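Local coordinates for putative cell adhesion protein (Bacteroides eggerthii, PDB 4GPV) that probably serves as a subunit of an adhesive pilus, as in the FimA family of major fimbrial proteins of Bacteroides and its relatives, at residues A[104-107]-A[108-112]; A[166-169]-A[170-173]; A[317-320]-A[321-324]. All blocks are in the same frame, centred on the assembly; numbering follows the deposited sequence. Where two conformers were deposited one is given.

Contact 1 (A[104-107]-A[108-112])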
loop_
_atom_site.group_PDB
_atom_site.type_symbol
_atom_site.label_atom_id
_atom_site.label_comp_id
_atom_site.label_asym_id
_atom_site.label_seq_id
_atom_site.Cartn_x
_atom_site.Cartn_y
_atom_site.Cartn_z
ATOM N N LYS A 104 -6.460 21.356 -13.065
ATOM C CA LYS A 104 -7.332 22.378 -13.643
ATOM C C LYS A 104 -8.627 21.767 -14.134
ATOM O O LYS A 104 -9.633 22.470 -14.289
ATOM C CB LYS A 104 -6.650 23.093 -14.828
ATOM C CG LYS A 104 -5.198 23.505 -14.618
ATOM C CD LYS A 104 -5.039 24.805 -13.864
ATOM C CE LYS A 104 -3.600 25.238 -13.864
ATOM N NZ LYS A 104 -3.302 26.079 -12.688
ATOM N N THR A 105 -8.570 20.473 -14.480
ATOM C CA THR A 105 -9.686 19.726 -15.044
ATOM C C THR A 105 -9.814 18.335 -14.450
ATOM O O THR A 105 -8.907 17.842 -13.774
ATOM C CB THR A 105 -9.520 19.576 -16.566
ATOM O OG1 THR A 105 -8.392 18.726 -16.805
ATOM C CG2 THR A 105 -9.424 20.914 -17.319
ATOM N N GLU A 106 -10.931 17.666 -14.769
ATOM C CA GLU A 106 -11.180 16.309 -14.298
ATOM C C GLU A 106 -10.136 15.356 -14.885
ATOM O O GLU A 106 -9.626 14.505 -14.165
ATOM C CB GLU A 106 -12.595 15.909 -14.702
ATOM C CG GLU A 106 -13.079 14.597 -14.115
ATOM C CD GLU A 106 -14.545 14.340 -14.392
ATOM O OE1 GLU A 106 -15.183 15.174 -15.075
ATOM O OE2 GLU A 106 -15.064 13.310 -13.913
ATOM N N THR A 107 -9.771 15.555 -16.172
ATOM C CA THR A 107 -8.733 14.762 -16.847
ATOM C C THR A 107 -7.426 14.885 -16.052
ATOM O O THR A 107 -6.802 13.864 -15.787
ATOM C CB THR A 107 -8.587 15.210 -18.313
ATOM O OG1 THR A 107 -9.841 15.023 -18.969
ATOM C CG2 THR A 107 -7.507 14.418 -19.076
ATOM N N ASP A 108 -7.066 16.099 -15.582
ATOM C CA ASP A 108 -5.851 16.286 -14.770
ATOM C C ASP A 108 -5.896 15.518 -13.480
ATOM O O ASP A 108 -4.897 14.898 -13.108
ATOM C CB ASP A 108 -5.616 17.758 -14.409
ATOM C CG ASP A 108 -5.291 18.664 -15.574
ATOM O OD1 ASP A 108 -4.809 18.145 -16.615
ATOM O OD2 ASP A 108 -5.464 19.904 -15.426
ATOM N N LEU A 109 -7.024 15.614 -12.749
ATOM C CA LEU A 109 -7.121 14.953 -11.459
ATOM C C LEU A 109 -6.996 13.434 -11.614
ATOM O O LEU A 109 -6.316 12.797 -10.815
ATOM C CB LEU A 109 -8.442 15.302 -10.764
ATOM C CG LEU A 109 -8.672 14.588 -9.426
ATOM C CD1 LEU A 109 -7.692 15.024 -8.391
ATOM C CD2 LEU A 109 -10.043 14.829 -8.922
ATOM N N LEU A 110 -7.646 12.866 -12.644
ATOM C CA LEU A 110 -7.667 11.427 -12.879
ATOM C C LEU A 110 -6.273 10.846 -13.148
ATOM O O LEU A 110 -6.054 9.648 -12.925
ATOM C CB LEU A 110 -8.616 11.084 -14.036
ATOM C CG LEU A 110 -10.101 11.356 -13.769
ATOM C CD1 LEU A 110 -10.949 11.076 -15.012
ATOM C CD2 LEU A 110 -10.616 10.571 -12.580
ATOM N N ALA A 111 -5.335 11.693 -13.588
ATOM C CA ALA A 111 -3.961 11.291 -13.867
ATOM C C ALA A 111 -2.997 11.525 -12.702
ATOM O O ALA A 111 -1.863 11.064 -12.785
ATOM C CB ALA A 111 -3.456 12.029 -15.098
ATOM N N VAL A 112 -3.406 12.219 -11.614
ATOM C CA VAL A 112 -2.461 12.483 -10.513
ATOM C C VAL A 112 -2.004 11.185 -9.833
ATOM O O VAL A 112 -2.832 10.379 -9.446
ATOM C CB VAL A 112 -3.034 13.452 -9.445
ATOM C CG1 VAL A 112 -2.070 13.602 -8.261
ATOM C CG2 VAL A 112 -3.315 14.807 -10.065
#

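Contact 2 (A[166-169]-A[170-173])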
loop_
_atom_site.group_PDB
_atom_site.type_symbol
_atom_site.label_atom_id
_atom_site.label_comp_id
_atom_site.label_asym_id
_atom_site.label_seq_id
_atom_site.Cartn_x
_atom_site.Cartn_y
_atom_site.Cartn_z
ATOM N N ASP A 166 8.679 -20.060 13.663
ATOM C CA ASP A 166 10.024 -20.559 13.498
ATOM C C ASP A 166 10.231 -21.902 14.201
ATOM O O ASP A 166 10.328 -21.949 15.431
ATOM C CB ASP A 166 11.054 -19.536 13.985
ATOM C CG ASP A 166 12.473 -19.920 13.583
ATOM O OD1 ASP A 166 12.633 -20.896 12.802
ATOM O OD2 ASP A 166 13.418 -19.250 14.035
ATOM N N ASN A 167 10.373 -22.986 13.398
ATOM C CA ASN A 167 10.586 -24.347 13.893
ATOM C C ASN A 167 11.981 -24.842 13.528
ATOM O O ASN A 167 12.255 -26.043 13.593
ATOM C CB ASN A 167 9.513 -25.315 13.372
ATOM C CG ASN A 167 8.118 -24.973 13.824
ATOM O OD1 ASN A 167 7.898 -24.355 14.873
ATOM N ND2 ASN A 167 7.143 -25.387 13.041
ATOM N N ARG A 168 12.863 -23.916 13.125
ATOM C CA ARG A 168 14.253 -24.274 12.826
ATOM C C ARG A 168 14.961 -24.577 14.145
ATOM O O ARG A 168 14.657 -23.953 15.159
ATOM C CB ARG A 168 14.978 -23.149 12.063
ATOM C CG ARG A 168 14.482 -22.896 10.638
ATOM C CD ARG A 168 15.030 -21.589 10.056
ATOM N NE ARG A 168 14.614 -20.450 10.886
ATOM C CZ ARG A 168 15.082 -19.211 10.786
ATOM N NH1 ARG A 168 15.996 -18.908 9.871
ATOM N NH2 ARG A 168 14.632 -18.263 11.594
ATOM N N LYS A 169 15.878 -25.537 14.132
ATOM C CA LYS A 169 16.615 -25.905 15.335
ATOM C C LYS A 169 18.085 -25.654 15.124
ATOM O O LYS A 169 18.555 -25.738 13.995
ATOM C CB LYS A 169 16.395 -27.402 15.670
ATOM C CG LYS A 169 14.943 -27.813 15.903
ATOM C CD LYS A 169 14.824 -29.299 16.287
ATOM C CE LYS A 169 14.997 -30.250 15.123
ATOM N NZ LYS A 169 14.800 -31.662 15.530
ATOM N N ASN A 170 18.823 -25.430 16.222
ATOM C CA ASN A 170 20.281 -25.284 16.223
ATOM C C ASN A 170 20.769 -24.272 15.183
ATOM O O ASN A 170 21.634 -24.589 14.351
ATOM C CB ASN A 170 20.936 -26.644 15.988
ATOM C CG ASN A 170 20.487 -27.731 16.938
ATOM O OD1 ASN A 170 20.291 -27.515 18.142
ATOM N ND2 ASN A 170 20.292 -28.918 16.400
HETATM N N MSE A 171 20.206 -23.065 15.250
HETATM C CA MSE A 171 20.579 -21.995 14.326
HETATM C C MSE A 171 21.975 -21.450 14.633
HETATM O O MSE A 171 22.609 -20.892 13.740
HETATM C CB MSE A 171 19.556 -20.874 14.360
HETATM C CG MSE A 171 18.280 -21.228 13.654
HETATM SE SE MSE A 171 17.003 -19.831 13.927
HETATM C CE MSE A 171 17.886 -18.332 12.932
ATOM N N THR A 172 22.451 -21.606 15.874
ATOM C CA THR A 172 23.778 -21.168 16.312
ATOM C C THR A 172 24.466 -22.311 17.065
ATOM O O THR A 172 23.803 -23.271 17.498
ATOM C CB THR A 172 23.709 -19.894 17.191
ATOM O OG1 THR A 172 23.099 -20.193 18.441
ATOM C CG2 THR A 172 23.007 -18.716 16.524
ATOM N N GLY A 173 25.788 -22.211 17.191
ATOM C CA GLY A 173 26.584 -23.193 17.909
ATOM C C GLY A 173 27.151 -24.320 17.070
ATOM O O GLY A 173 28.116 -24.958 17.491
#

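Contact 3 (A[317-320]-A[321-324])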
loop_
_atom_site.group_PDB
_atom_site.type_symbol
_atom_site.label_atom_id
_atom_site.label_comp_id
_atom_site.label_asym_id
_atom_site.label_seq_id
_atom_site.Cartn_x
_atom_site.Cartn_y
_atom_site.Cartn_z
ATOM N N THR A 317 16.768 -19.775 0.420
ATOM C CA THR A 317 17.234 -19.647 -0.958
ATOM C C THR A 317 18.170 -18.463 -1.136
ATOM O O THR A 317 18.049 -17.458 -0.445
ATOM C CB THR A 317 16.053 -19.531 -1.956
ATOM O OG1 THR A 317 16.592 -19.570 -3.282
ATOM C CG2 THR A 317 15.235 -18.234 -1.791
ATOM N N THR A 318 19.086 -18.578 -2.105
ATOM C CA THR A 318 20.018 -17.502 -2.449
ATOM C C THR A 318 19.344 -16.480 -3.371
ATOM O O THR A 318 19.827 -15.354 -3.459
ATOM C CB THR A 318 21.277 -18.065 -3.143
ATOM O OG1 THR A 318 20.883 -18.611 -4.393
ATOM C CG2 THR A 318 21.987 -19.131 -2.315
ATOM N N ASP A 319 18.270 -16.878 -4.099
ATOM C CA ASP A 319 17.601 -15.970 -5.047
ATOM C C ASP A 319 16.145 -15.788 -4.664
ATOM O O ASP A 319 15.321 -16.649 -4.951
ATOM C CB ASP A 319 17.711 -16.465 -6.506
ATOM C CG ASP A 319 17.276 -15.437 -7.552
ATOM O OD1 ASP A 319 16.789 -14.358 -7.165
ATOM O OD2 ASP A 319 17.445 -15.708 -8.754
ATOM N N PRO A 320 15.810 -14.642 -4.055
ATOM C CA PRO A 320 14.419 -14.431 -3.634
ATOM C C PRO A 320 13.485 -14.146 -4.801
ATOM O O PRO A 320 12.282 -14.184 -4.604
ATOM C CB PRO A 320 14.513 -13.224 -2.708
ATOM C CG PRO A 320 15.676 -12.447 -3.229
ATOM C CD PRO A 320 16.666 -13.491 -3.703
ATOM N N GLU A 321 14.026 -13.849 -5.992
ATOM C CA GLU A 321 13.188 -13.529 -7.164
ATOM C C GLU A 321 12.696 -14.776 -7.915
ATOM O O GLU A 321 11.860 -14.646 -8.814
ATOM C CB GLU A 321 13.930 -12.615 -8.128
ATOM C CG GLU A 321 14.249 -11.254 -7.535
ATOM C CD GLU A 321 15.053 -10.319 -8.418
ATOM O OE1 GLU A 321 15.162 -10.569 -9.640
ATOM O OE2 GLU A 321 15.571 -9.319 -7.881
ATOM N N GLU A 322 13.205 -15.962 -7.550
ATOM C CA GLU A 322 12.797 -17.237 -8.151
ATOM C C GLU A 322 11.930 -18.008 -7.148
ATOM O O GLU A 322 12.296 -18.079 -5.975
ATOM C CB GLU A 322 14.004 -18.075 -8.590
ATOM C CG GLU A 322 14.819 -17.510 -9.746
ATOM C CD GLU A 322 14.103 -17.209 -11.049
ATOM O OE1 GLU A 322 13.283 -18.044 -11.499
ATOM O OE2 GLU A 322 14.391 -16.142 -11.637
ATOM N N PRO A 323 10.801 -18.622 -7.576
ATOM C CA PRO A 323 9.955 -19.349 -6.610
ATOM C C PRO A 323 10.702 -20.479 -5.894
ATOM O O PRO A 323 11.647 -21.065 -6.436
ATOM C CB PRO A 323 8.809 -19.892 -7.468
ATOM C CG PRO A 323 8.799 -19.042 -8.685
ATOM C CD PRO A 323 10.223 -18.661 -8.935
ATOM N N VAL A 324 10.314 -20.722 -4.641
ATOM C CA VAL A 324 10.941 -21.731 -3.795
ATOM C C VAL A 324 10.029 -22.945 -3.718
ATOM O O VAL A 324 8.823 -22.810 -3.496
ATOM C CB VAL A 324 11.299 -21.177 -2.381
ATOM C CG1 VAL A 324 11.857 -22.266 -1.466
ATOM C CG2 VAL A 324 12.297 -20.038 -2.485
HETATM O O HOH W 1 14.551 -19.466 -5.308
HETATM O O HOH W 2 16.378 -14.215 -10.608
#

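Contact 1 (A[104-107]-A[108-112])
Asp-108 folds back over the start of helix 106-111 to meet Thr-105, and the two make a capping box. Thr-105 stands at the N-cap, and its OG1 accepts from the backbone N of Asp-108 at 3.2 Å. In return Asp-108 OD2 takes the backbone N of Thr-105 at 3.3 Å, a donor that lies well above the carboxylate plane. The same OD2 is gripped more closely by the N of Lys-104, at 2.9 Å, through its anti lone pair. With CG of Asp-108 beside its own backbone N (chi1 -67°), the carboxylate is carried back toward these two amides. Aspartate suits this position because its short side chain is long enough to reach back to the amides just ahead of the helix.

Thr-107 keeps CB and CG2 beside the N of Asp-108, and its O accepts a weak bond from Ala-111 N at 3.4 Å. Glu-106 O takes Leu-110 N at 3.0 Å. Glu-106 CG lies 4.2 Å from Leu-110 CD1, while its carboxylate bonds to the hydroxyl of Tyr-87 on strand 83-90. The chemistry implies a well-capped start: the N of Asp-108, with no helical carbonyl a turn earlier, finds Thr-105 OG1, while Asp-108 OD2 binds the two amides before the helix, its negative charge probably stabilised by the positive end of the helix dipole.

Contact 2 (A[166-169]-A[170-173])
Met-171, a selenomethionine modelled in two conformers, in one of them lays its end over the guanidinium of Arg-168, a van der Waals contact of the methyl with one face of the cation. In that conformer CE rests offset toward the rim, 3.5 Å from NH2 of Arg-168. The bend at the last torsion (chi3 66°) turns the methyl over the guanidinium, while SE passes 3.6 Å from OD2 of Asp-166. The long, flexible side chain of methionine suits this place, since it can probably follow the surface of an ion pair without competing for its hydrogen bonds.

The ionic interaction lies within 166-169. Arg-168 grips Asp-166 side-on: NE reaches OD1 of Asp-166 at 2.8 Å along an almost straight line (178°), and NH2 reaches OD2 of Asp-166 at 2.9 Å. Both oxygens are met from above the carboxylate plane, although OD1 lies almost in the plane of the guanidinium. A salt bridge from NH2 to Asp-180 gives the arginine a second acidic partner, which probably helps to balance its buried charge.

A bond from main chain to side chain completes the set. The N of Arg-168 donates to OD1 of Asp-166 at 3.0 Å, from the face opposite NE, making an Asx turn that ties the carboxylate to the chain.

The turn belongs to the last part of strand 146-169, which runs beside strand 297-306, and Arg-168 packs on Leu-305 there. A loop then leads to strand 176-193, on whose Ile-178 and Asp-180 Arg-168 and Met-171 respectively pack.

Contact 3 (A[317-320]-A[321-324])
Two acids of like charge, Asp-319 and Glu-322, come close at the two ends of a type I beta turn, with OD2 of Asp-319 only 4.2 Å from OE2 of Glu-322. The planes of the two carboxylates are turned 62° apart. A water lies within hydrogen-bonding distance of both oxygens, and could offset part of the repulsion by donating to one or the other.

Asp-319 also organises the turn. Its CG lies anti to the backbone N (chi1 -169°), which brings OD1 to the amide of Glu-321, whose N it accepts from at 3.0 Å. That amide approaches from above the carboxylate plane. The turn's own bond, from Glu-322 N to Asp-319 O, is weak at 3.4 Å. An alanine in place of Asp-319 would therefore leave the Glu-321 amide without this acceptor and is likely to let the turn flex. Pro-320 suits the next position, its ring fixing the phi angle that a type I turn requires.

Upstream, Thr-317 OG1 accepts from the N of Asp-319 in an ST turn. A second water links this hydroxyl to the carbonyl oxygens of Asp-319 and Glu-322. CG2 of Thr-317 meets CG2 of Val-324 at 3.5 Å; these methyl branches let the bend's ends touch while the threonine keeps its hydroxyl for the ST turn.

The bend belongs to the connection between strands 297-306 and 329-343. Pro-320 packs on Phe-279 of strand 274-283 and Leu-186 of strand 176-193, while OE2 of Glu-321 is hydrogen-bonded to the hydroxyl of Tyr-214 and the backbone N of Phe-218.

Overall arrangement
Along the chain the three contacts come in series, each closing before the next opens. Contact 1 stands apart: its centre is about 54 Å from that of contact 2 and about 40 Å from that of contact 3, on the opposite side of the chain's centre. Contacts 2 and 3 both belong to the FimA-like C-terminal domain, about 21 Å apart between centres and about 10 Å between nearest atoms. Strand 176-193 relates them, since residues of both pack on it. Helix 106-111 instead lies on strands 50-56 and 83-90, part of the sheet that strand 146-169 also joins. The three local contacts, a helix cap and two bends, are thus spread along an elongated, strand-rich molecule, consistent with a pilus subunit.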